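PDB 2WTM: EST1E from Clostridium proteoclasticum, which hydrolyses ester bonds as a promiscuous feruloyl esterase of the alpha/beta-hydrolase superfamily, releasing ferulic acid from its esters. Local coordinates for residues Leu149-Glu154 / Asp158-Trp163; Ile137-Arg142 / Arg180-Val185; Ala58-Asp63 / Leu87-Tyr92. All blocks are in the same frame, centred on the assembly; numbering follows the deposited sequence.

Overall arrangement
From the N terminus, contact 3 closes first: strand 58-62 of the central sheet meets helix 79-93, which follows it in the chain and packs on one face of the sheet. Strand 125-131 then leads out of the sheet into the insertion that holds contacts 1 and 2. Contact 2 closes the longer loop, joining helix 137-143 to the start of helix 181-187 before the chain returns to the sheet in strand 192-197. Contact 1 is nested inside that loop and joins two small hairpins; it touches contact 2 where Pro-153 packs on Arg-142. Contact 3 lies about 24 Å from contact 2 and 31 Å from contact 1, centre to centre.

Contact 1 (Leu149-Glu154 / Asp158-Trp163); sequences LKFDPE and DELDAW
Leu-149 meets three residues of 158-163 with one methyl group. Its CD1 lies 3.7 Å from CD2 of Leu-160, 3.9 Å from CB of Ala-162 and 3.7 Å from CH2 of Trp-163; a branched, a small and an aromatic side chain thus meet this carbon on the side away from its CG. The leucine is extended toward them: CG stands beside the backbone N (chi1 -65°) and CD1 continues anti to CA (chi2 178°). Leu-149 and Leu-160 lie alongside, pointing opposite ways, whereas the indole comes from the opposite direction and presents CZ2 and CH2 obliquely to the methyl. Trp-163 has positive phi and psi, in the left-handed helical region; with chi1 near -47°, this turn lays the ring against its own neighbour, CB of Ala-162 sitting 3.5 Å above the indole plane, over its centre. Leu-160 CD2 also touches Phe-151, 4.1 Å from ring atom CD2, the two side chains crossing at about a right angle. No hydrogen bond spans the segments; the contact is apolar. Past Phe-151 the chain bends in an Asx turn, where OD1 of Asp-152 accepts from N of Glu-154 at 2.9 Å, the donor lying above the carboxylate plane. Two hairpins thus pack side chain to side chain within the insertion: strand 149-150 pairs with 145-146, and strand 159-162 with 166-169, Leu-160 bonding through its backbone to Leu-168. Trp-163 meets Phe-36, in the loop after strand 27-33, edge-to-face, and Glu-154 forms salt bridges with Arg-122 and Lys-187 of the second subunit, the latter at the end of its helix 181-187.

Contact 2 (Ile137-Arg142 / Arg180-Val185); sequences IPEIAR and RVEDFV
A partly buried contact built on a stacked arginine pair joins the two ends of the insertion in this alpha/beta-hydrolase fold: helix 137-143, and, close to the return to the sheet, the residue leading into helix 181-187 with that helix's first turn. The guanidinium groups of Arg-142 and Arg-180 lie flat on each other, centres 3.7 Å apart and planes 9° from parallel, with NH1 of Arg-180 over NE of Arg-142. Arg-180 bends at chi2 and chi3 to reach back over its partner. The opposite face of Arg-142 rests on its own helix, O of Pro-138 lying 3.6 Å above the plane. NH1 of Arg-142 donates to the carbonyls of Gln-177 and Ile-179, and NH2 to a water 2.9 Å away in the guanidinium plane; that water also accepts from N of Val-181 and donates to OE1 of Glu-182. These acceptors probably offset the charge of Arg-142; Arg-180 packs on Asp-183 of the second subunit, a long, weak ion pair. Beside the stack, CG of Pro-138 packs 3.6 Å from CG2 of Val-181. A second water bridges two carboxylates, donating to OE1 of Glu-139 and, 2.7 Å away, OE2 of Glu-182.

Contact 3 (Ala58-Asp63 / Leu87-Tyr92); sequences ATLRAD and LAVVDY
The ring of Tyr-92 turns its edge to the strand: CD2 of Leu-60 lies near the ring plane, 4.1 Å from the tyrosine's CD2, and the two side chains cross at about a right angle. The same leucine methyl touches Val-89, 3.7 Å from CG1, as the two side chains pass each other from opposing backbones. A chi1 of -176° sends the Leu-60 side chain toward the helix, where CD2 reaches both the valine and the tyrosine, one helical turn apart. Val-89 divides its branches, CG1 to Leu-60 and CG2 to Ala-62, 3.8 Å from CB. This is the packing of a helix on the central sheet of an alpha/beta hydrolase: strand 58-62, set between strands 11-18 and 27-33, runs roughly antiparallel to helix 79-93; the axes of 58-62 and 87-92 approach to 10.4 Å at 151°. Leu-60 and Ala-62 face this helix, while Thr-59 and Arg-61 point to the other side of the sheet, against helix 43-54; Arg-61 also forms a salt bridge with Asp-18 of strand 11-18. Val-89 extends the apolar layer to Ile-31 of the adjacent strand. On the helix's outer surface, OD2 of Asp-91 is hydrogen-bonded to ND2 of Asn-171 of the second subunit.

Contact 1 (Leu149-Glu154 / Asp158-Trp163)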
loop_
_atom_site.group_PDB
_atom_site.type_symbol
_atom_site.label_atom_id
_atom_site.label_comp_id
_atom_site.label_asym_id
_atom_site.label_seq_id
_atom_site.Cartn_x
_atom_site.Cartn_y
_atom_site.Cartn_z
ATOM N N LEU A 149 -18.497 -10.240 -7.888
ATOM C CA LEU A 149 -18.804 -10.857 -6.609
ATOM C C LEU A 149 -19.272 -9.829 -5.653
ATOM O O LEU A 149 -18.598 -8.822 -5.501
ATOM C CB LEU A 149 -17.595 -11.550 -6.001
ATOM C CG LEU A 149 -17.038 -12.738 -6.738
ATOM C CD1 LEU A 149 -15.806 -13.298 -6.049
ATOM C CD2 LEU A 149 -18.043 -13.783 -6.751
ATOM N N LYS A 150 -20.371 -10.097 -4.941
ATOM C CA LYS A 150 -20.919 -9.192 -3.949
ATOM C C LYS A 150 -20.756 -9.709 -2.536
ATOM O O LYS A 150 -20.951 -10.891 -2.249
ATOM C CB LYS A 150 -22.415 -8.931 -4.256
ATOM C CG LYS A 150 -22.575 -8.285 -5.634
ATOM C CD LYS A 150 -23.861 -7.418 -5.740
ATOM C CE LYS A 150 -23.651 -5.901 -5.254
ATOM N NZ LYS A 150 -23.039 -4.918 -6.291
ATOM N N PHE A 151 -20.471 -8.806 -1.596
ATOM C CA PHE A 151 -20.202 -9.214 -0.195
ATOM C C PHE A 151 -20.446 -8.004 0.681
ATOM O O PHE A 151 -20.730 -6.928 0.153
ATOM C CB PHE A 151 -18.737 -9.730 -0.020
ATOM C CG PHE A 151 -17.724 -8.815 -0.638
ATOM C CD1 PHE A 151 -17.284 -7.680 0.070
ATOM C CD2 PHE A 151 -17.280 -9.021 -1.925
ATOM C CE1 PHE A 151 -16.408 -6.767 -0.536
ATOM C CE2 PHE A 151 -16.441 -8.144 -2.531
ATOM C CZ PHE A 151 -15.986 -6.988 -1.836
ATOM N N ASP A 152 -20.362 -8.202 1.996
ATOM C CA ASP A 152 -20.551 -7.130 2.984
ATOM C C ASP A 152 -19.213 -6.410 3.073
ATOM O O ASP A 152 -18.180 -7.062 3.420
ATOM C CB ASP A 152 -20.873 -7.733 4.351
ATOM C CG ASP A 152 -21.142 -6.675 5.414
ATOM O OD1 ASP A 152 -20.866 -5.463 5.199
ATOM O OD2 ASP A 152 -21.691 -7.065 6.499
ATOM N N PRO A 153 -19.210 -5.120 2.701
ATOM C CA PRO A 153 -17.898 -4.429 2.740
ATOM C C PRO A 153 -17.370 -4.162 4.138
ATOM O O PRO A 153 -16.234 -3.720 4.296
ATOM C CB PRO A 153 -18.162 -3.123 2.007
ATOM C CG PRO A 153 -19.652 -2.829 2.297
ATOM C CD PRO A 153 -20.288 -4.235 2.242
ATOM N N GLU A 154 -18.196 -4.366 5.170
ATOM C CA GLU A 154 -17.804 -4.270 6.528
ATOM C C GLU A 154 -17.630 -5.630 7.210
ATOM O O GLU A 154 -17.328 -5.674 8.396
ATOM C CB GLU A 154 -18.897 -3.489 7.304
ATOM C CG GLU A 154 -19.152 -2.106 6.745
ATOM C CD GLU A 154 -17.907 -1.231 6.744
ATOM O OE1 GLU A 154 -17.198 -1.303 7.749
ATOM O OE2 GLU A 154 -17.719 -0.473 5.784
ATOM N N ASP A 158 -13.019 -14.019 4.205
ATOM C CA ASP A 158 -11.611 -14.407 4.301
ATOM C C ASP A 158 -11.045 -14.755 2.914
ATOM O O ASP A 158 -9.863 -14.546 2.657
ATOM C CB ASP A 158 -11.429 -15.606 5.215
ATOM C CG ASP A 158 -11.596 -15.288 6.694
ATOM O OD1 ASP A 158 -11.443 -14.103 7.148
ATOM O OD2 ASP A 158 -11.868 -16.290 7.403
ATOM N N GLU A 159 -11.882 -15.371 2.085
ATOM C CA GLU A 159 -11.453 -15.830 0.773
ATOM C C GLU A 159 -12.601 -15.722 -0.229
ATOM O O GLU A 159 -13.777 -15.970 0.126
ATOM C CB GLU A 159 -10.985 -17.265 0.891
ATOM C CG GLU A 159 -10.376 -17.806 -0.399
ATOM C CD GLU A 159 -9.987 -19.280 -0.260
ATOM O OE1 GLU A 159 -9.073 -19.599 0.511
ATOM O OE2 GLU A 159 -10.605 -20.138 -0.907
ATOM N N LEU A 160 -12.276 -15.302 -1.464
ATOM C CA LEU A 160 -13.188 -15.207 -2.585
ATOM C C LEU A 160 -12.705 -16.207 -3.601
ATOM O O LEU A 160 -11.504 -16.283 -3.853
ATOM C CB LEU A 160 -13.158 -13.850 -3.236
ATOM C CG LEU A 160 -13.707 -12.801 -2.270
ATOM C CD1 LEU A 160 -12.579 -12.204 -1.464
ATOM C CD2 LEU A 160 -14.490 -11.759 -2.990
ATOM N N ASP A 161 -13.614 -17.025 -4.152
ATOM C CA ASP A 161 -13.205 -18.129 -5.034
ATOM C C ASP A 161 -13.928 -17.896 -6.360
ATOM O O ASP A 161 -15.167 -17.884 -6.415
ATOM C CB ASP A 161 -13.642 -19.490 -4.458
ATOM C CG ASP A 161 -12.708 -20.036 -3.433
ATOM O OD1 ASP A 161 -12.000 -19.254 -2.731
ATOM O OD2 ASP A 161 -12.493 -21.269 -3.402
ATOM N N ALA A 162 -13.178 -17.577 -7.416
ATOM C CA ALA A 162 -13.781 -17.250 -8.709
ATOM C C ALA A 162 -12.654 -17.258 -9.769
ATOM O O ALA A 162 -11.580 -17.802 -9.492
ATOM C CB ALA A 162 -14.493 -15.946 -8.636
ATOM N N TRP A 163 -12.952 -16.779 -10.957
ATOM C CA TRP A 163 -11.903 -16.570 -12.008
ATOM C C TRP A 163 -11.230 -17.884 -12.365
ATOM O O TRP A 163 -10.020 -18.104 -12.194
ATOM C CB TRP A 163 -10.888 -15.502 -11.491
ATOM C CG TRP A 163 -11.623 -14.337 -10.940
ATOM C CD1 TRP A 163 -12.364 -13.503 -11.616
ATOM C CD2 TRP A 163 -11.695 -13.915 -9.555
ATOM N NE1 TRP A 163 -12.951 -12.599 -10.811
ATOM C CE2 TRP A 163 -12.559 -12.856 -9.519
ATOM C CE3 TRP A 163 -11.175 -14.420 -8.351
ATOM C CZ2 TRP A 163 -12.899 -12.186 -8.337
ATOM C CZ3 TRP A 163 -11.538 -13.753 -7.139
ATOM C CH2 TRP A 163 -12.349 -12.666 -7.149
#

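Contact 2 (Ile137-Arg142 / Arg180-Val185)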
loop_
_atom_site.group_PDB
_atom_site.type_symbol
_atom_site.label_atom_id
_atom_site.label_comp_id
_atom_site.label_asym_id
_atom_site.label_seq_id
_atom_site.Cartn_x
_atom_site.Cartn_y
_atom_site.Cartn_z
ATOM N N ILE A 137 -12.194 -0.158 -9.179
ATOM C CA ILE A 137 -12.060 -1.237 -8.182
ATOM C C ILE A 137 -12.176 -0.692 -6.746
ATOM O O ILE A 137 -12.868 -1.288 -5.946
ATOM C CB ILE A 137 -10.805 -2.101 -8.435
ATOM C CG1 ILE A 137 -11.137 -3.108 -9.562
ATOM C CG2 ILE A 137 -10.381 -2.801 -7.147
ATOM C CD1 ILE A 137 -9.971 -3.901 -10.008
ATOM N N PRO A 138 -11.428 0.384 -6.388
ATOM C CA PRO A 138 -11.511 0.835 -4.938
ATOM C C PRO A 138 -12.881 1.311 -4.550
ATOM O O PRO A 138 -13.344 0.880 -3.459
ATOM C CB PRO A 138 -10.401 1.887 -4.816
ATOM C CG PRO A 138 -9.430 1.465 -5.985
ATOM C CD PRO A 138 -10.330 1.050 -7.122
ATOM N N GLU A 139 -13.512 2.095 -5.380
ATOM C CA GLU A 139 -14.855 2.657 -4.998
ATOM C C GLU A 139 -15.841 1.482 -4.876
ATOM O O GLU A 139 -16.588 1.336 -3.887
ATOM C CB GLU A 139 -15.324 3.716 -5.970
ATOM C CG GLU A 139 -16.768 4.074 -5.757
ATOM C CD GLU A 139 -17.299 5.195 -6.656
ATOM O OE1 GLU A 139 -16.565 5.891 -7.394
ATOM O OE2 GLU A 139 -18.534 5.344 -6.625
ATOM N N ILE A 140 -15.790 0.567 -5.835
ATOM C CA ILE A 140 -16.731 -0.534 -5.851
ATOM C C ILE A 140 -16.458 -1.489 -4.712
ATOM O O ILE A 140 -17.379 -1.991 -4.113
ATOM C CB ILE A 140 -16.774 -1.179 -7.224
ATOM C CG1 ILE A 140 -17.267 -0.203 -8.291
ATOM C CG2 ILE A 140 -17.563 -2.460 -7.254
ATOM C CD1 ILE A 140 -18.556 0.485 -7.951
ATOM N N ALA A 141 -15.188 -1.668 -4.312
ATOM C CA ALA A 141 -14.850 -2.461 -3.159
ATOM C C ALA A 141 -15.450 -1.880 -1.875
ATOM O O ALA A 141 -15.886 -2.627 -0.975
ATOM C CB ALA A 141 -13.349 -2.624 -3.029
ATOM N N ARG A 142 -15.470 -0.570 -1.819
ATOM C CA ARG A 142 -16.076 0.147 -0.689
ATOM C C ARG A 142 -17.571 -0.094 -0.584
ATOM O O ARG A 142 -18.120 -0.076 0.574
ATOM C CB ARG A 142 -15.742 1.651 -0.707
ATOM C CG ARG A 142 -14.279 1.944 -0.353
ATOM C CD ARG A 142 -14.010 3.399 -0.189
ATOM N NE ARG A 142 -13.968 4.140 -1.447
ATOM C CZ ARG A 142 -12.904 4.266 -2.226
ATOM N NH1 ARG A 142 -11.772 3.745 -1.868
ATOM N NH2 ARG A 142 -12.983 5.029 -3.339
ATOM N N ARG A 180 -7.881 6.054 -2.719
ATOM C CA ARG A 180 -8.686 7.143 -3.307
ATOM C C ARG A 180 -8.166 7.511 -4.708
ATOM O O ARG A 180 -7.307 8.338 -4.834
ATOM C CB ARG A 180 -8.612 8.347 -2.392
ATOM C CG ARG A 180 -8.878 8.024 -0.916
ATOM C CD ARG A 180 -10.100 7.230 -0.635
ATOM N NE ARG A 180 -11.279 7.853 -1.214
ATOM C CZ ARG A 180 -12.510 7.674 -0.770
ATOM N NH1 ARG A 180 -12.760 6.941 0.316
ATOM N NH2 ARG A 180 -13.502 8.275 -1.414
ATOM N N VAL A 181 -8.666 6.805 -5.716
ATOM C CA VAL A 181 -8.155 6.968 -7.095
ATOM C C VAL A 181 -8.109 8.405 -7.546
ATOM O O VAL A 181 -7.175 8.854 -8.182
ATOM C CB VAL A 181 -8.939 6.054 -8.099
ATOM C CG1 VAL A 181 -8.421 6.211 -9.491
ATOM C CG2 VAL A 181 -8.812 4.601 -7.669
ATOM N N GLU A 182 -9.168 9.124 -7.194
ATOM C CA GLU A 182 -9.297 10.507 -7.633
ATOM C C GLU A 182 -8.142 11.394 -7.211
ATOM O O GLU A 182 -7.776 12.352 -7.946
ATOM C CB GLU A 182 -10.623 11.058 -7.103
ATOM C CG GLU A 182 -11.889 10.533 -7.729
ATOM C CD GLU A 182 -12.323 9.109 -7.278
ATOM O OE1 GLU A 182 -11.773 8.558 -6.250
ATOM O OE2 GLU A 182 -13.243 8.557 -7.953
ATOM N N ASP A 183 -7.528 11.100 -6.063
ATOM C CA ASP A 183 -6.344 11.842 -5.573
ATOM C C ASP A 183 -5.180 11.675 -6.557
ATOM O O ASP A 183 -4.435 12.616 -6.867
ATOM C CB ASP A 183 -5.894 11.372 -4.206
ATOM C CG ASP A 183 -6.785 11.802 -3.102
ATOM O OD1 ASP A 183 -7.791 12.513 -3.350
ATOM O OD2 ASP A 183 -6.490 11.358 -1.982
ATOM N N PHE A 184 -4.999 10.433 -6.985
ATOM C CA PHE A 184 -3.910 10.112 -7.921
ATOM C C PHE A 184 -4.157 10.701 -9.333
ATOM O O PHE A 184 -3.213 11.069 -10.020
ATOM C CB PHE A 184 -3.699 8.566 -8.070
ATOM C CG PHE A 184 -3.339 7.845 -6.799
ATOM C CD1 PHE A 184 -2.069 7.427 -6.593
ATOM C CD2 PHE A 184 -4.256 7.656 -5.771
ATOM C CE1 PHE A 184 -1.692 6.718 -5.458
ATOM C CE2 PHE A 184 -3.921 6.923 -4.633
ATOM C CZ PHE A 184 -2.626 6.473 -4.474
ATOM N N VAL A 185 -5.399 10.714 -9.758
ATOM C CA VAL A 185 -5.753 11.361 -11.033
ATOM C C VAL A 185 -5.390 12.852 -10.956
ATOM O O VAL A 185 -4.765 13.418 -11.863
ATOM C CB VAL A 185 -7.221 11.171 -11.373
ATOM C CG1 VAL A 185 -7.646 12.020 -12.554
ATOM C CG2 VAL A 185 -7.510 9.686 -11.648
HETATM O O HOH W 1 -14.043 5.963 -7.997
HETATM O O HOH W 2 -11.414 5.840 -5.633
#

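Contact 3 (Ala58-Asp63 / Leu87-Tyr92)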
loop_
_atom_site.group_PDB
_atom_site.type_symbol
_atom_site.label_atom_id
_atom_site.label_comp_id
_atom_site.label_asym_id
_atom_site.label_seq_id
_atom_site.Cartn_x
_atom_site.Cartn_y
_atom_site.Cartn_z
ATOM N N ALA A 58 11.759 1.327 -26.255
ATOM C CA ALA A 58 12.023 0.053 -25.572
ATOM C C ALA A 58 10.848 -0.186 -24.609
ATOM O O ALA A 58 10.153 0.732 -24.207
ATOM C CB ALA A 58 13.264 0.140 -24.836
ATOM N N THR A 59 10.646 -1.450 -24.266
ATOM C CA THR A 59 9.534 -1.807 -23.376
ATOM C C THR A 59 10.026 -2.724 -22.297
ATOM O O THR A 59 10.912 -3.578 -22.514
ATOM C CB THR A 59 8.396 -2.460 -24.153
ATOM O OG1 THR A 59 8.891 -3.602 -24.921
ATOM C CG2 THR A 59 7.709 -1.400 -25.058
ATOM N N LEU A 60 9.403 -2.588 -21.117
ATOM C CA LEU A 60 9.709 -3.476 -20.010
ATOM C C LEU A 60 8.370 -3.939 -19.533
ATOM O O LEU A 60 7.630 -3.205 -18.836
ATOM C CB LEU A 60 10.542 -2.790 -18.915
ATOM C CG LEU A 60 11.069 -3.557 -17.688
ATOM C CD1 LEU A 60 11.962 -4.718 -18.168
ATOM C CD2 LEU A 60 11.804 -2.619 -16.830
ATOM N N ARG A 61 8.004 -5.149 -19.953
ATOM C CA ARG A 61 6.837 -5.824 -19.498
ATOM C C ARG A 61 7.157 -6.547 -18.206
ATOM O O ARG A 61 8.100 -7.337 -18.165
ATOM C CB ARG A 61 6.294 -6.817 -20.545
ATOM C CG ARG A 61 5.779 -6.235 -21.863
ATOM C CD ARG A 61 5.535 -7.307 -22.883
ATOM N NE ARG A 61 6.803 -7.878 -23.348
ATOM C CZ ARG A 61 6.922 -9.093 -23.838
ATOM N NH1 ARG A 61 5.896 -9.880 -23.835
ATOM N NH2 ARG A 61 8.077 -9.526 -24.368
ATOM N N ALA A 62 6.399 -6.319 -17.114
ATOM C CA ALA A 62 6.708 -6.970 -15.829
ATOM C C ALA A 62 5.490 -7.724 -15.338
ATOM O O ALA A 62 4.353 -7.157 -15.331
ATOM C CB ALA A 62 7.068 -5.870 -14.796
ATOM N N ASP A 63 5.685 -8.969 -14.937
ATOM C CA ASP A 63 4.686 -9.780 -14.309
ATOM C C ASP A 63 4.662 -9.356 -12.803
ATOM O O ASP A 63 5.690 -9.316 -12.121
ATOM C CB ASP A 63 5.022 -11.266 -14.396
ATOM C CG ASP A 63 4.839 -11.834 -15.781
ATOM O OD1 ASP A 63 4.058 -11.239 -16.556
ATOM O OD2 ASP A 63 5.451 -12.929 -16.018
ATOM N N LEU A 87 7.171 0.210 -8.252
ATOM C CA LEU A 87 8.265 1.085 -7.782
ATOM C C LEU A 87 9.604 0.377 -7.995
ATOM O O LEU A 87 10.575 1.005 -8.365
ATOM C CB LEU A 87 8.044 1.462 -6.301
ATOM C CG LEU A 87 6.900 2.380 -6.050
ATOM C CD1 LEU A 87 6.815 2.684 -4.540
ATOM C CD2 LEU A 87 6.740 3.571 -6.878
ATOM N N ALA A 88 9.648 -0.938 -7.758
ATOM C CA ALA A 88 10.889 -1.707 -7.970
ATOM C C ALA A 88 11.275 -1.725 -9.432
ATOM O O ALA A 88 12.472 -1.662 -9.790
ATOM C CB ALA A 88 10.742 -3.058 -7.446
ATOM N N VAL A 89 10.283 -1.834 -10.291
ATOM C CA VAL A 89 10.580 -1.922 -11.717
ATOM C C VAL A 89 11.033 -0.514 -12.159
ATOM O O VAL A 89 11.960 -0.390 -13.010
ATOM C CB VAL A 89 9.331 -2.398 -12.498
ATOM C CG1 VAL A 89 9.496 -2.199 -14.001
ATOM C CG2 VAL A 89 8.967 -3.824 -12.168
ATOM N N VAL A 90 10.361 0.559 -11.739
ATOM C CA VAL A 90 10.837 1.924 -12.046
ATOM C C VAL A 90 12.279 2.161 -11.527
ATOM O O VAL A 90 13.136 2.660 -12.238
ATOM C CB VAL A 90 9.920 2.945 -11.443
ATOM C CG1 VAL A 90 10.523 4.426 -11.577
ATOM C CG2 VAL A 90 8.544 2.930 -12.030
ATOM N N ASP A 91 12.590 1.655 -10.362
ATOM C CA ASP A 91 13.950 1.856 -9.789
ATOM C C ASP A 91 14.986 1.118 -10.627
ATOM O O ASP A 91 16.144 1.597 -10.749
ATOM C CB ASP A 91 13.999 1.490 -8.288
ATOM C CG ASP A 91 13.256 2.526 -7.428
ATOM O OD1 ASP A 91 12.978 3.629 -7.946
ATOM O OD2 ASP A 91 12.983 2.151 -6.258
ATOM N N TYR A 92 14.609 -0.023 -11.158
ATOM C CA TYR A 92 15.493 -0.819 -12.033
ATOM C C TYR A 92 15.706 -0.038 -13.331
ATOM O O TYR A 92 16.845 0.120 -13.819
ATOM C CB TYR A 92 14.869 -2.187 -12.322
ATOM C CG TYR A 92 15.619 -2.966 -13.378
ATOM C CD1 TYR A 92 16.735 -3.651 -13.025
ATOM C CD2 TYR A 92 15.221 -2.942 -14.670
ATOM C CE1 TYR A 92 17.478 -4.352 -14.038
ATOM C CE2 TYR A 92 15.924 -3.623 -15.659
ATOM C CZ TYR A 92 17.030 -4.293 -15.322
ATOM O OH TYR A 92 17.718 -4.973 -16.329
#